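Ankyrin-repeat protein B (PDB 5K34) is a bacterial F-box effector that hijacks the host ubiquitin-proteasome system, its ankyrin-repeat domain probably binding partner proteins. Local coordinates at residues P36-L50 with Y68-P82. Numbering follows the deposited sequence.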
loop_
_atom_site.group_PDB
_atom_site.type_symbol
_atom_site.label_atom_id
_atom_site.label_comp_id
_atom_site.label_asym_id
_atom_site.label_seq_id
_atom_site.Cartn_x
_atom_site.Cartn_y
_atom_site.Cartn_z
ATOM N N PRO A 36 -6.330 7.167 3.826
ATOM C CA PRO A 36 -5.053 6.448 3.630
ATOM C C PRO A 36 -4.361 6.845 2.334
ATOM O O PRO A 36 -3.219 6.402 2.086
ATOM C CB PRO A 36 -5.515 4.976 3.576
ATOM C CG PRO A 36 -6.899 5.069 2.984
ATOM C CD PRO A 36 -7.510 6.313 3.596
ATOM N N THR A 37 -5.025 7.606 1.464
ATOM C CA THR A 37 -4.455 7.942 0.151
ATOM C C THR A 37 -3.643 9.244 0.195
ATOM O O THR A 37 -2.944 9.544 -0.804
ATOM C CB THR A 37 -5.562 8.105 -0.941
ATOM O OG1 THR A 37 -6.282 9.340 -0.703
ATOM C CG2 THR A 37 -6.535 6.951 -0.925
ATOM N N GLN A 38 -3.770 10.004 1.270
ATOM C CA GLN A 38 -3.110 11.300 1.327
ATOM C C GLN A 38 -1.921 11.225 2.270
ATOM O O GLN A 38 -1.991 10.667 3.368
ATOM C CB GLN A 38 -4.103 12.372 1.783
ATOM C CG GLN A 38 -5.257 12.614 0.799
ATOM C CD GLN A 38 -4.820 12.772 -0.665
ATOM O OE1 GLN A 38 -5.179 11.952 -1.553
ATOM N NE2 GLN A 38 -4.078 13.847 -0.951
ATOM N N THR A 39 -0.820 11.821 1.846
ATOM C CA THR A 39 0.440 11.729 2.580
ATOM C C THR A 39 1.208 13.035 2.425
ATOM O O THR A 39 0.677 13.999 1.819
ATOM C CB THR A 39 1.245 10.481 2.138
ATOM O OG1 THR A 39 2.423 10.391 2.928
ATOM C CG2 THR A 39 1.588 10.540 0.651
ATOM N N ASN A 40 2.410 13.115 2.962
ATOM C CA ASN A 40 3.162 14.366 2.964
ATOM C C ASN A 40 4.621 14.060 3.254
ATOM O O ASN A 40 5.020 12.931 3.441
ATOM C CB ASN A 40 2.568 15.345 3.998
ATOM C CG ASN A 40 2.549 14.782 5.410
ATOM O OD1 ASN A 40 3.384 13.961 5.800
ATOM N ND2 ASN A 40 1.576 15.213 6.200
ATOM N N SER A 41 5.406 15.150 3.308
ATOM C CA SER A 41 6.830 15.125 3.565
ATOM C C SER A 41 7.189 14.341 4.860
ATOM O O SER A 41 8.088 13.539 4.917
ATOM C CB SER A 41 7.329 16.598 3.605
ATOM O OG SER A 41 8.638 16.626 3.992
ATOM N N TYR A 42 6.440 14.656 5.892
ATOM C CA TYR A 42 6.699 14.123 7.225
ATOM C C TYR A 42 6.599 12.580 7.205
ATOM O O TYR A 42 7.357 11.881 7.842
ATOM C CB TYR A 42 5.717 14.708 8.266
ATOM C CG TYR A 42 5.994 14.213 9.668
ATOM C CD1 TYR A 42 7.048 14.743 10.432
ATOM C CD2 TYR A 42 5.270 13.167 10.197
ATOM C CE1 TYR A 42 7.316 14.257 11.709
ATOM C CE2 TYR A 42 5.519 12.663 11.468
ATOM C CZ TYR A 42 6.555 13.227 12.201
ATOM O OH TYR A 42 6.827 12.706 13.475
ATOM N N HIS A 43 5.613 12.100 6.432
ATOM C CA HIS A 43 5.381 10.651 6.242
ATOM C C HIS A 43 6.150 10.088 5.045
ATOM O O HIS A 43 5.818 8.987 4.566
ATOM C CB HIS A 43 3.890 10.411 6.147
ATOM C CG HIS A 43 3.164 10.736 7.406
ATOM N ND1 HIS A 43 3.522 10.199 8.634
ATOM C CD2 HIS A 43 2.109 11.563 7.647
ATOM C CE1 HIS A 43 2.709 10.664 9.568
ATOM N NE2 HIS A 43 1.840 11.481 8.996
ATOM N N LEU A 44 7.191 10.807 4.591
ATOM C CA LEU A 44 8.075 10.367 3.530
ATOM C C LEU A 44 7.329 10.138 2.195
ATOM O O LEU A 44 7.823 9.389 1.343
ATOM C CB LEU A 44 8.903 9.122 3.907
ATOM C CG LEU A 44 9.656 9.189 5.244
ATOM C CD1 LEU A 44 10.441 7.896 5.485
ATOM C CD2 LEU A 44 10.437 10.481 5.537
ATOM N N ASN A 45 6.135 10.747 2.074
ATOM C CA ASN A 45 5.276 10.530 0.908
ATOM C C ASN A 45 4.895 9.055 0.684
ATOM O O ASN A 45 4.539 8.662 -0.423
ATOM C CB ASN A 45 5.862 11.164 -0.372
ATOM C CG ASN A 45 5.615 12.645 -0.417
ATOM O OD1 ASN A 45 6.570 13.417 -0.820
ATOM N ND2 ASN A 45 4.470 13.068 -0.090
ATOM N N ARG A 46 4.913 8.280 1.769
ATOM C CA ARG A 46 4.459 6.889 1.690
ATOM C C ARG A 46 2.990 6.774 2.052
ATOM O O ARG A 46 2.398 7.660 2.681
ATOM C CB ARG A 46 5.291 5.995 2.646
ATOM C CG ARG A 46 6.802 6.217 2.567
ATOM C CD ARG A 46 7.568 5.084 3.217
ATOM N NE ARG A 46 7.742 3.995 2.263
ATOM C CZ ARG A 46 7.750 2.705 2.585
ATOM N NH1 ARG A 46 7.905 1.794 1.627
ATOM N NH2 ARG A 46 7.567 2.305 3.849
ATOM N N THR A 47 2.379 5.638 1.673
ATOM C CA THR A 47 1.003 5.339 2.099
ATOM C C THR A 47 0.970 3.909 2.635
ATOM O O THR A 47 1.911 3.139 2.408
ATOM C CB THR A 47 0.026 5.386 0.900
ATOM O OG1 THR A 47 0.339 4.329 -0.012
ATOM C CG2 THR A 47 0.055 6.762 0.196
ATOM N N PRO A 48 -0.137 3.512 3.278
ATOM C CA PRO A 48 -0.270 2.135 3.716
ATOM C C PRO A 48 -0.391 1.168 2.558
ATOM O O PRO A 48 -0.210 -0.040 2.754
ATOM C CB PRO A 48 -1.531 2.135 4.594
ATOM C CG PRO A 48 -2.276 3.363 4.196
ATOM C CD PRO A 48 -1.177 4.382 3.859
ATOM N N LEU A 49 -0.707 1.635 1.341
ATOM C CA LEU A 49 -0.664 0.733 0.177
ATOM C C LEU A 49 0.768 0.292 -0.077
ATOM O O LEU A 49 1.016 -0.902 -0.280
ATOM C CB LEU A 49 -1.269 1.425 -1.042
ATOM C CG LEU A 49 -1.234 0.629 -2.352
ATOM C CD1 LEU A 49 -1.939 -0.738 -2.207
ATOM C CD2 LEU A 49 -1.864 1.435 -3.486
ATOM N N LEU A 50 1.750 1.217 -0.035
ATOM C CA LEU A 50 3.157 0.843 -0.118
ATOM C C LEU A 50 3.580 -0.058 0.983
ATOM O O LEU A 50 4.329 -1.025 0.790
ATOM C CB LEU A 50 4.085 2.052 -0.109
ATOM C CG LEU A 50 4.312 2.862 -1.341
ATOM C CD1 LEU A 50 5.456 3.861 -1.065
ATOM C CD2 LEU A 50 4.714 1.956 -2.546
ATOM N N TYR A 68 -10.386 2.515 -1.896
ATOM C CA TYR A 68 -10.004 3.920 -1.907
ATOM C C TYR A 68 -9.366 4.256 -3.225
ATOM O O TYR A 68 -8.914 3.363 -3.959
ATOM C CB TYR A 68 -8.979 4.223 -0.784
ATOM C CG TYR A 68 -9.526 3.961 0.592
ATOM C CD1 TYR A 68 -10.299 4.929 1.269
ATOM C CD2 TYR A 68 -9.339 2.722 1.196
ATOM C CE1 TYR A 68 -10.841 4.646 2.545
ATOM C CE2 TYR A 68 -9.892 2.418 2.443
ATOM C CZ TYR A 68 -10.653 3.390 3.085
ATOM O OH TYR A 68 -11.189 3.111 4.326
ATOM N N THR A 69 -9.363 5.515 -3.589
ATOM C CA THR A 69 -8.769 5.964 -4.861
ATOM C C THR A 69 -7.320 6.358 -4.679
ATOM O O THR A 69 -7.009 7.464 -4.214
ATOM C CB THR A 69 -9.566 7.132 -5.495
ATOM O OG1 THR A 69 -10.926 6.693 -5.644
ATOM C CG2 THR A 69 -8.983 7.484 -6.870
ATOM N N PHE A 70 -6.428 5.416 -4.942
ATOM C CA PHE A 70 -4.989 5.643 -4.882
ATOM C C PHE A 70 -4.434 5.927 -6.273
ATOM O O PHE A 70 -4.881 5.337 -7.240
ATOM C CB PHE A 70 -4.244 4.374 -4.387
ATOM C CG PHE A 70 -4.318 4.156 -2.893
ATOM C CD1 PHE A 70 -3.372 4.676 -2.037
ATOM C CD2 PHE A 70 -5.355 3.381 -2.338
ATOM C CE1 PHE A 70 -3.428 4.465 -0.669
ATOM C CE2 PHE A 70 -5.442 3.175 -0.975
ATOM C CZ PHE A 70 -4.483 3.702 -0.137
ATOM N N ASP A 71 -3.419 6.809 -6.332
ATOM C CA ASP A 71 -2.646 6.997 -7.540
ATOM C C ASP A 71 -1.519 5.941 -7.533
ATOM O O ASP A 71 -0.604 6.062 -6.711
ATOM C CB ASP A 71 -2.073 8.417 -7.564
ATOM C CG ASP A 71 -1.133 8.629 -8.717
ATOM O OD1 ASP A 71 -0.842 7.705 -9.524
ATOM O OD2 ASP A 71 -0.574 9.776 -8.799
ATOM N N PRO A 72 -1.596 4.899 -8.378
ATOM C CA PRO A 72 -0.612 3.796 -8.270
ATOM C C PRO A 72 0.786 4.188 -8.811
ATOM O O PRO A 72 1.689 3.379 -8.680
ATOM C CB PRO A 72 -1.260 2.694 -9.133
ATOM C CG PRO A 72 -2.019 3.496 -10.181
ATOM C CD PRO A 72 -2.565 4.722 -9.506
ATOM N N ASN A 73 0.889 5.366 -9.417
ATOM C CA ASN A 73 2.204 5.876 -9.850
ATOM C C ASN A 73 2.726 6.959 -8.928
ATOM O O ASN A 73 3.741 7.587 -9.240
ATOM C CB ASN A 73 2.131 6.374 -11.308
ATOM C CG ASN A 73 1.791 5.226 -12.255
ATOM O OD1 ASN A 73 0.638 5.204 -12.802
ATOM N ND2 ASN A 73 2.655 4.276 -12.416
ATOM N N PHE A 74 2.087 7.202 -7.793
ATOM C CA PHE A 74 2.568 8.259 -6.886
ATOM C C PHE A 74 3.761 7.774 -6.106
ATOM O O PHE A 74 3.686 6.791 -5.346
ATOM C CB PHE A 74 1.466 8.706 -5.936
ATOM C CG PHE A 74 1.913 9.799 -4.999
ATOM C CD1 PHE A 74 2.104 11.095 -5.491
ATOM C CD2 PHE A 74 2.247 9.507 -3.673
ATOM C CE1 PHE A 74 2.581 12.107 -4.634
ATOM C CE2 PHE A 74 2.741 10.516 -2.840
ATOM C CZ PHE A 74 2.891 11.809 -3.337
ATOM N N LYS A 75 4.893 8.484 -6.268
ATOM C CA LYS A 75 6.154 8.075 -5.651
ATOM C C LYS A 75 6.319 8.578 -4.238
ATOM O O LYS A 75 5.933 9.710 -3.884
ATOM C CB LYS A 75 7.319 8.618 -6.501
ATOM C CG LYS A 75 7.387 7.958 -7.865
ATOM C CD LYS A 75 8.514 8.508 -8.744
ATOM C CE LYS A 75 8.308 9.964 -9.186
ATOM N NZ LYS A 75 7.088 10.094 -10.023
ATOM N N ASP A 76 6.935 7.741 -3.397
ATOM C CA ASP A 76 7.415 8.203 -2.093
ATOM C C ASP A 76 8.790 8.829 -2.227
ATOM O O ASP A 76 9.343 8.980 -3.335
ATOM C CB ASP A 76 7.367 7.067 -1.065
ATOM C CG ASP A 76 8.425 6.040 -1.218
ATOM O OD1 ASP A 76 9.325 6.117 -2.091
ATOM O OD2 ASP A 76 8.387 5.059 -0.387
ATOM N N ASN A 77 9.360 9.256 -1.096
ATOM C CA ASN A 77 10.650 9.982 -1.132
ATOM C C ASN A 77 11.822 9.086 -1.375
ATOM O O ASN A 77 12.940 9.614 -1.515
ATOM C CB ASN A 77 10.817 10.850 0.125
ATOM C CG ASN A 77 9.901 12.069 0.089
ATOM O OD1 ASN A 77 9.253 12.311 -0.906
ATOM N ND2 ASN A 77 9.919 12.822 1.204
ATOM N N TYR A 78 11.634 7.768 -1.394
ATOM C CA TYR A 78 12.656 6.850 -1.872
ATOM C C TYR A 78 12.578 6.749 -3.399
ATOM O O TYR A 78 13.482 6.139 -4.012
ATOM C CB TYR A 78 12.482 5.450 -1.291
ATOM C CG TYR A 78 12.583 5.420 0.219
ATOM C CD1 TYR A 78 13.833 5.254 0.829
ATOM C CD2 TYR A 78 11.468 5.569 1.003
ATOM C CE1 TYR A 78 13.936 5.172 2.225
ATOM C CE2 TYR A 78 11.546 5.503 2.400
ATOM C CZ TYR A 78 12.767 5.285 3.004
ATOM O OH TYR A 78 12.840 5.175 4.372
ATOM N N GLY A 79 11.501 7.253 -3.983
ATOM C CA GLY A 79 11.296 7.172 -5.437
ATOM C C GLY A 79 10.359 6.008 -5.839
ATOM O O GLY A 79 10.169 5.806 -7.044
ATOM N N ASP A 80 9.818 5.248 -4.892
ATOM C CA ASP A 80 8.993 4.084 -5.208
ATOM C C ASP A 80 7.518 4.425 -5.277
ATOM O O ASP A 80 6.990 5.104 -4.392
ATOM C CB ASP A 80 9.166 3.021 -4.139
ATOM C CG ASP A 80 10.608 2.539 -4.005
ATOM O OD1 ASP A 80 11.323 2.397 -5.026
ATOM O OD2 ASP A 80 11.028 2.260 -2.854
ATOM N N SER A 81 6.842 3.960 -6.321
ATOM C CA SER A 81 5.374 4.021 -6.379
ATOM C C SER A 81 4.836 2.606 -6.082
ATOM O O SER A 81 5.572 1.626 -6.121
ATOM C CB SER A 81 4.914 4.477 -7.766
ATOM O OG SER A 81 5.339 3.508 -8.708
ATOM N N PRO A 82 3.514 2.490 -5.860
ATOM C CA PRO A 82 2.965 1.143 -5.716
ATOM C C PRO A 82 3.324 0.233 -6.886
ATOM O O PRO A 82 3.773 -0.887 -6.671
ATOM C CB PRO A 82 1.440 1.425 -5.593
ATOM C CG PRO A 82 1.404 2.748 -4.869
ATOM C CD PRO A 82 2.531 3.544 -5.477
HETATM O O HOH W 1 -2.622 8.316 -3.671
HETATM O O HOH W 2 -8.449 9.716 -2.999
HETATM O O HOH W 3 3.672 6.637 -2.379
HETATM O O HOH W 4 9.314 2.580 -0.742
#
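The ring of F70 is sandwiched between T37 and L49: the methyl CG2 of T37 sits over the centre of one face, and CB of L49 covers the opposite face nearer the rim. A flat phenyl suits a place between two aliphatic groups, each about 3.7 Å from its plane, and chi1 of -78°, which sets CG anti to the carbonyl carbon, swings the ring into it. Next to it, CG of P36 lies over the face of Y68, 3.7 Å from the ring centroid, a CH-pi contact suited to a compact ring whose CG methylene can point a C-H at the aromatic face. CD of R46 comes at the edge of the Y78 ring, near its plane.

Beside that edge R46 and D76 run side by side in a salt bridge. NE of R46 donates to OD2 of D76 at 2.9 Å and 165°; the oxygen lies in the guanidinium plane, although the carboxylate is turned 47° from it. A water joins the same OD2 to R46 NH1 and D80 OD2, while NH1 also forms a salt bridge with E54, so the charges lie in a network. D76 has a second task: its OD1 accepts from D80 N, met from above the carboxylate plane, which braces the type I turn from D76 to G79. That turn presents N77 N to L44 O, a 2.9 Å backbone bond. Between the two ends, CD2 of L50 packs on the P82 ring, CD1 comes against the D76 carboxylate, and a water bridges N45 O and F74 O.

T47 OG1 caps helix 48-54 through weak bonds from L49 N and L50 N, and S81 caps helix 82-91; each helix starts with a proline. Successive loops laid side by side, each leading into a helix, are characteristic of the ankyrin-repeat fold.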